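Local coordinates for L-ribulose 3-epimerase (Methylomonas sp. DH-1, PDB 7CJ4), which catalyses the reversible epimerization at C3 of ketoses such as L-ribulose, D-ribulose, D-allulose and D-fructose, using manganese as its cofactor, at residues A[153-158]-A[185-190]; A[110-115]-A[147-152]. All coordinates share one frame; numbering follows the deposited sequence.

Contact 1: A[153-158]-A[185-190]; sequences VVNRYE and DTYHMN. With MN (manganese (II) ion), chain C.
Val-154 and Tyr-187 sandwich the imidazole of His-188. Val-154 CB stands 3.6 Å from the ring centroid and only 6° off the ring normal, a CH-pi contact, while Tyr-187 CD2 lies over the centre of the opposite face; Asn-155 and Glu-158 come to the ring's edge. The site is the mouth of a TIM barrel, where the loop after strand 148-152 meets the short helix that begins straight after strand 180-185. With its CG anti to the carbonyl carbon (chi1 -64°), His-188 reaches from the first turn of that helix into the loop. Asn-155 ND2 donates a weak bond to His-188 ND1, 2.9 Å long but bent to 119° at the hydrogen, the amide plane turned obliquely to the ring. The Glu-158 carboxylate stands perpendicular to the imidazole, its OE1 3.2 Å from His-188 CE1; both residues bind D-allulose and D-fructose. Glu-158 OE2 is hydrogen-bonded to the hydroxyl of Tyr-157 of the second subunit, which also bonds Tyr-187 OH, so the dimer partner helps place these groups.

Within the loop, Asn-155 OD1 accepts from Tyr-157 N at 2.8 Å, an Asx turn that orients the amide. Asp-185 N-caps the helix: OD1 takes the N-H of Tyr-187 on its anti side, somewhat out of the carboxylate plane, and OD2 binds manganese, whose other protein ligands are Glu-152, His-211 and Glu-246. Where the backbones diverge, water 1 bridges them, accepting from Asp-185 N at 2.8 Å and donating to Val-153 O.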
loop_
_atom_site.group_PDB
_atom_site.type_symbol
_atom_site.label_atom_id
_atom_site.label_comp_id
_atom_site.label_asym_id
_atom_site.label_seq_id
_atom_site.Cartn_x
_atom_site.Cartn_y
_atom_site.Cartn_z
ATOM N N VAL A 153 6.061 6.380 -10.668
ATOM C CA VAL A 153 5.401 6.866 -9.422
ATOM C C VAL A 153 4.830 5.638 -8.711
ATOM O O VAL A 153 4.013 4.939 -9.345
ATOM C CB VAL A 153 4.325 7.923 -9.728
ATOM C CG1 VAL A 153 3.461 8.224 -8.514
ATOM C CG2 VAL A 153 4.957 9.195 -10.263
ATOM N N VAL A 154 5.286 5.361 -7.479
ATOM C CA VAL A 154 4.824 4.195 -6.665
ATOM C C VAL A 154 4.226 4.687 -5.340
ATOM O O VAL A 154 4.424 5.867 -4.992
ATOM C CB VAL A 154 5.950 3.166 -6.438
ATOM C CG1 VAL A 154 6.421 2.578 -7.760
ATOM C CG2 VAL A 154 7.120 3.736 -5.652
ATOM N N ASN A 155 3.509 3.804 -4.636
ATOM C CA ASN A 155 2.756 4.154 -3.404
ATOM C C ASN A 155 3.741 4.419 -2.261
ATOM O O ASN A 155 4.938 4.155 -2.434
ATOM C CB ASN A 155 1.761 3.069 -2.997
ATOM C CG ASN A 155 2.438 1.798 -2.548
ATOM O OD1 ASN A 155 3.089 1.769 -1.496
ATOM N ND2 ASN A 155 2.293 0.757 -3.352
ATOM N N ARG A 156 3.195 4.888 -1.139
ATOM C CA ARG A 156 3.895 5.485 0.018
ATOM C C ARG A 156 4.814 4.448 0.676
ATOM O O ARG A 156 5.783 4.870 1.327
ATOM C CB ARG A 156 2.824 5.979 0.989
ATOM C CG ARG A 156 1.847 4.884 1.385
ATOM C CD ARG A 156 0.667 5.409 2.159
ATOM N NE ARG A 156 -0.091 6.330 1.334
ATOM C CZ ARG A 156 -1.021 7.149 1.792
ATOM N NH1 ARG A 156 -1.296 7.180 3.085
ATOM N NH2 ARG A 156 -1.662 7.945 0.953
ATOM N N TYR A 157 4.510 3.153 0.519
ATOM C CA TYR A 157 5.238 2.019 1.148
ATOM C C TYR A 157 6.446 1.614 0.293
ATOM O O TYR A 157 7.235 0.756 0.746
ATOM C CB TYR A 157 4.327 0.807 1.340
ATOM C CG TYR A 157 3.058 1.061 2.115
ATOM C CD1 TYR A 157 3.075 1.237 3.488
ATOM C CD2 TYR A 157 1.829 1.086 1.477
ATOM C CE1 TYR A 157 1.909 1.457 4.205
ATOM C CE2 TYR A 157 0.653 1.298 2.177
ATOM C CZ TYR A 157 0.689 1.483 3.548
ATOM O OH TYR A 157 -0.472 1.700 4.245
ATOM N N GLU A 158 6.616 2.233 -0.877
ATOM C CA GLU A 158 7.647 1.834 -1.874
ATOM C C GLU A 158 8.559 3.020 -2.219
ATOM O O GLU A 158 9.674 2.766 -2.722
ATOM C CB GLU A 158 6.972 1.243 -3.114
ATOM C CG GLU A 158 6.460 -0.174 -2.898
ATOM C CD GLU A 158 6.013 -0.901 -4.157
ATOM O OE1 GLU A 158 6.603 -0.649 -5.226
ATOM O OE2 GLU A 158 5.072 -1.718 -4.068
ATOM N N ASP A 185 1.536 3.478 -12.945
ATOM C CA ASP A 185 1.209 2.064 -12.648
ATOM C C ASP A 185 -0.151 2.037 -11.950
ATOM O O ASP A 185 -0.271 2.637 -10.870
ATOM C CB ASP A 185 2.323 1.435 -11.808
ATOM C CG ASP A 185 2.100 -0.036 -11.523
ATOM O OD1 ASP A 185 0.921 -0.436 -11.465
ATOM O OD2 ASP A 185 3.112 -0.768 -11.353
ATOM N N THR A 186 -1.147 1.393 -12.555
ATOM C CA THR A 186 -2.546 1.418 -12.060
ATOM C C THR A 186 -2.574 0.918 -10.608
ATOM O O THR A 186 -3.372 1.466 -9.821
ATOM C CB THR A 186 -3.477 0.635 -12.992
ATOM O OG1 THR A 186 -2.979 -0.699 -13.079
ATOM C CG2 THR A 186 -3.585 1.263 -14.365
ATOM N N TYR A 187 -1.732 -0.065 -10.256
ATOM C CA TYR A 187 -1.681 -0.664 -8.895
ATOM C C TYR A 187 -1.379 0.441 -7.880
ATOM O O TYR A 187 -2.086 0.522 -6.853
ATOM C CB TYR A 187 -0.653 -1.797 -8.797
ATOM C CG TYR A 187 -0.281 -2.184 -7.386
ATOM C CD1 TYR A 187 -1.160 -2.875 -6.568
ATOM C CD2 TYR A 187 0.960 -1.855 -6.861
ATOM C CE1 TYR A 187 -0.818 -3.224 -5.269
ATOM C CE2 TYR A 187 1.314 -2.188 -5.565
ATOM C CZ TYR A 187 0.426 -2.882 -4.766
ATOM O OH TYR A 187 0.783 -3.228 -3.492
ATOM N N HIS A 188 -0.360 1.263 -8.159
ATOM C CA HIS A 188 0.100 2.371 -7.272
ATOM C C HIS A 188 -0.904 3.529 -7.338
ATOM O O HIS A 188 -1.179 4.151 -6.295
ATOM C CB HIS A 188 1.532 2.790 -7.639
ATOM C CG HIS A 188 2.527 1.702 -7.420
ATOM N ND1 HIS A 188 2.818 1.220 -6.159
ATOM C CD2 HIS A 188 3.283 0.987 -8.288
ATOM C CE1 HIS A 188 3.717 0.257 -6.258
ATOM N NE2 HIS A 188 4.026 0.099 -7.554
ATOM N N MET A 189 -1.445 3.792 -8.528
ATOM C CA MET A 189 -2.460 4.853 -8.747
ATOM C C MET A 189 -3.681 4.546 -7.883
ATOM O O MET A 189 -4.246 5.488 -7.300
ATOM C CB MET A 189 -2.880 4.924 -10.216
ATOM C CG MET A 189 -1.778 5.420 -11.123
ATOM S SD MET A 189 -2.294 5.400 -12.850
ATOM C CE MET A 189 -3.439 6.778 -12.855
ATOM N N ASN A 190 -4.057 3.269 -7.814
ATOM C CA ASN A 190 -5.279 2.795 -7.118
ATOM C C ASN A 190 -5.238 3.300 -5.674
ATOM O O ASN A 190 -6.313 3.631 -5.135
ATOM C CB ASN A 190 -5.415 1.273 -7.205
ATOM C CG ASN A 190 -6.683 0.765 -6.557
ATOM O OD1 ASN A 190 -7.783 1.043 -7.031
ATOM N ND2 ASN A 190 -6.537 0.023 -5.472
HETATM MN MN MN C . 5.098 -1.333 -11.761
HETATM O O HOH W 1 1.937 5.216 -10.782
HETATM O O HOH W 2 6.078 -1.720 -9.839
#

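Contact 2: A[110-115]-A[147-152]. With MN (manganese (II) ion), chain C.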
loop_
_atom_site.group_PDB
_atom_site.type_symbol
_atom_site.label_atom_id
_atom_site.label_comp_id
_atom_site.label_asym_id
_atom_site.label_seq_id
_atom_site.Cartn_x
_atom_site.Cartn_y
_atom_site.Cartn_z
ATOM N N GLY A 110 10.725 2.053 -14.002
ATOM C CA GLY A 110 10.583 1.546 -12.625
ATOM C C GLY A 110 11.089 2.545 -11.600
ATOM O O GLY A 110 11.169 3.740 -11.920
ATOM N N VAL A 111 11.439 2.069 -10.403
ATOM C CA VAL A 111 11.876 2.926 -9.264
ATOM C C VAL A 111 13.393 3.106 -9.366
ATOM O O VAL A 111 14.126 2.509 -8.563
ATOM C CB VAL A 111 11.414 2.311 -7.930
ATOM C CG1 VAL A 111 11.857 3.126 -6.726
ATOM C CG2 VAL A 111 9.902 2.130 -7.922
ATOM N N ILE A 112 13.833 3.891 -10.352
ATOM C CA ILE A 112 15.266 4.082 -10.716
ATOM C C ILE A 112 15.830 5.299 -9.983
ATOM O O ILE A 112 17.016 5.575 -10.171
ATOM C CB ILE A 112 15.436 4.256 -12.240
ATOM C CG1 ILE A 112 14.526 5.356 -12.790
ATOM C CG2 ILE A 112 15.243 2.938 -12.965
ATOM C CD1 ILE A 112 14.760 5.657 -14.251
ATOM N N TYR A 113 15.009 5.999 -9.196
ATOM C CA TYR A 113 15.330 7.337 -8.631
ATOM C C TYR A 113 15.479 7.271 -7.100
ATOM O O TYR A 113 15.735 8.314 -6.479
ATOM C CB TYR A 113 14.236 8.332 -9.024
ATOM C CG TYR A 113 12.847 7.896 -8.637
ATOM C CD1 TYR A 113 12.398 8.023 -7.333
ATOM C CD2 TYR A 113 11.991 7.336 -9.567
ATOM C CE1 TYR A 113 11.128 7.618 -6.962
ATOM C CE2 TYR A 113 10.717 6.923 -9.214
ATOM C CZ TYR A 113 10.284 7.067 -7.907
ATOM O OH TYR A 113 9.033 6.674 -7.538
ATOM N N CYS A 114 15.315 6.089 -6.506
ATOM C CA CYS A 114 15.414 5.874 -5.040
ATOM C C CYS A 114 15.453 4.376 -4.747
ATOM O O CYS A 114 15.196 3.579 -5.682
ATOM C CB CYS A 114 14.230 6.487 -4.304
ATOM S SG CYS A 114 12.682 5.583 -4.571
ATOM N N ALA A 115 15.764 4.018 -3.499
ATOM C CA ALA A 115 15.639 2.642 -2.973
ATOM C C ALA A 115 14.157 2.247 -3.020
ATOM O O ALA A 115 13.313 3.000 -2.485
ATOM C CB ALA A 115 16.210 2.555 -1.579
ATOM N N ILE A 147 18.351 5.792 -25.289
ATOM C CA ILE A 147 17.472 5.195 -24.241
ATOM C C ILE A 147 16.721 6.319 -23.524
ATOM O O ILE A 147 17.355 7.315 -23.138
ATOM C CB ILE A 147 18.278 4.283 -23.292
ATOM C CG1 ILE A 147 18.504 2.910 -23.933
ATOM C CG2 ILE A 147 17.609 4.161 -21.930
ATOM C CD1 ILE A 147 19.620 2.100 -23.299
ATOM N N ASN A 148 15.400 6.173 -23.414
ATOM C CA ASN A 148 14.517 7.021 -22.570
ATOM C C ASN A 148 14.463 6.416 -21.165
ATOM O O ASN A 148 14.385 5.178 -21.076
ATOM C CB ASN A 148 13.094 7.097 -23.127
ATOM C CG ASN A 148 12.993 7.783 -24.474
ATOM O OD1 ASN A 148 13.636 8.805 -24.705
ATOM N ND2 ASN A 148 12.163 7.247 -25.361
ATOM N N ILE A 149 14.480 7.249 -20.120
ATOM C CA ILE A 149 14.181 6.814 -18.726
ATOM C C ILE A 149 12.788 7.326 -18.340
ATOM O O ILE A 149 12.455 8.479 -18.654
ATOM C CB ILE A 149 15.279 7.258 -17.736
ATOM C CG1 ILE A 149 15.273 8.770 -17.490
ATOM C CG2 ILE A 149 16.638 6.764 -18.211
ATOM C CD1 ILE A 149 16.185 9.223 -16.362
ATOM N N ASP A 150 12.014 6.469 -17.675
ATOM C CA ASP A 150 10.640 6.751 -17.201
ATOM C C ASP A 150 10.620 6.495 -15.693
ATOM O O ASP A 150 10.851 5.338 -15.292
ATOM C CB ASP A 150 9.640 5.894 -17.973
ATOM C CG ASP A 150 10.000 5.765 -19.441
ATOM O OD1 ASP A 150 9.618 6.657 -20.221
ATOM O OD2 ASP A 150 10.694 4.788 -19.783
ATOM N N LEU A 151 10.412 7.542 -14.893
ATOM C CA LEU A 151 10.388 7.438 -13.412
ATOM C C LEU A 151 9.007 6.926 -12.993
ATOM O O LEU A 151 8.017 7.630 -13.235
ATOM C CB LEU A 151 10.685 8.803 -12.784
ATOM C CG LEU A 151 11.821 9.610 -13.409
ATOM C CD1 LEU A 151 12.479 10.502 -12.375
ATOM C CD2 LEU A 151 12.864 8.723 -14.047
ATOM N N GLU A 152 8.946 5.732 -12.406
ATOM C CA GLU A 152 7.672 5.098 -11.985
ATOM C C GLU A 152 7.210 5.703 -10.656
ATOM O O GLU A 152 7.912 5.534 -9.627
ATOM C CB GLU A 152 7.839 3.582 -11.886
ATOM C CG GLU A 152 6.550 2.861 -11.523
ATOM C CD GLU A 152 6.628 1.345 -11.607
ATOM O OE1 GLU A 152 7.753 0.809 -11.571
ATOM O OE2 GLU A 152 5.567 0.703 -11.708
HETATM MN MN MN C . 5.098 -1.333 -11.761
HETATM O O HOH W 2 6.078 -1.720 -9.839
#
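Gly-110 and Glu-152 join the two backbones through a hydrogen bond from Glu-152 N to Gly-110 O, 3.0 Å long, where the chain directions of 110-113 and 149-152 differ by 100°. Two neighbouring strands of the TIM barrel are involved: the chain leaving strand 107-109 turns across the end of strand 148-152 through an inverse gamma turn centred on Val-111. At the backbone angles of Gly-110 a CB would be jammed against the preceding carbonyl O, which is reason enough for a glycine. Glu-152 OE1 lies 3.1 Å from Gly-110 CA.

On the other side of the strand the contact is apolar. Ile-112 CD1 reaches Leu-151 CD2 at 3.6 Å, the two side chains crossing at about a right angle, and also meets Ile-149 CB; Met-135 of helix 125-143 packs on both Ile-112 and Leu-151. The Tyr-113 ring crosses Leu-151 at a slant, Tyr-113 CD2 3.8 Å from Leu-151 CB, toward the end of the strand. There Tyr-113 OH donates to Glu-152 O at 2.6 Å, tilted 24° from the carbonyl plane. A phenylalanine in place of Tyr-113 would probably keep the packing but leave the buried carbonyl of Glu-152 without its hydroxyl donor. Glu-152 itself is probably a proton donor/acceptor in catalysis; with CG anti to N (chi1 -177°) and the chain extended beyond, its OE2 binds the manganese at 2.1 Å.

In the fold
Both contacts are buried and lie in one TIM barrel, and they follow one another along the chain: Glu-152 ends strand 148-152 in contact 2, and Val-153 begins the loop of contact 1. Manganese and water 2 belong to both, with Asp-185 OD2 and Glu-152 OE2 only 2.9 Å apart, a closeness of like charges that the shared metal probably offsets. Their chemistry differs with depth. Contact 2, centred about 7 Å from the chain centre, is untouched by the other subunit and pairs one backbone bond and a tyrosine-to-carbonyl bond with apolar packing; contact 1, about 11 Å out, gathers polar sugar-binding groups beside the dimer interface. Val-154 CG1 packs on Val-111 CG2 at 3.5 Å, joining the two.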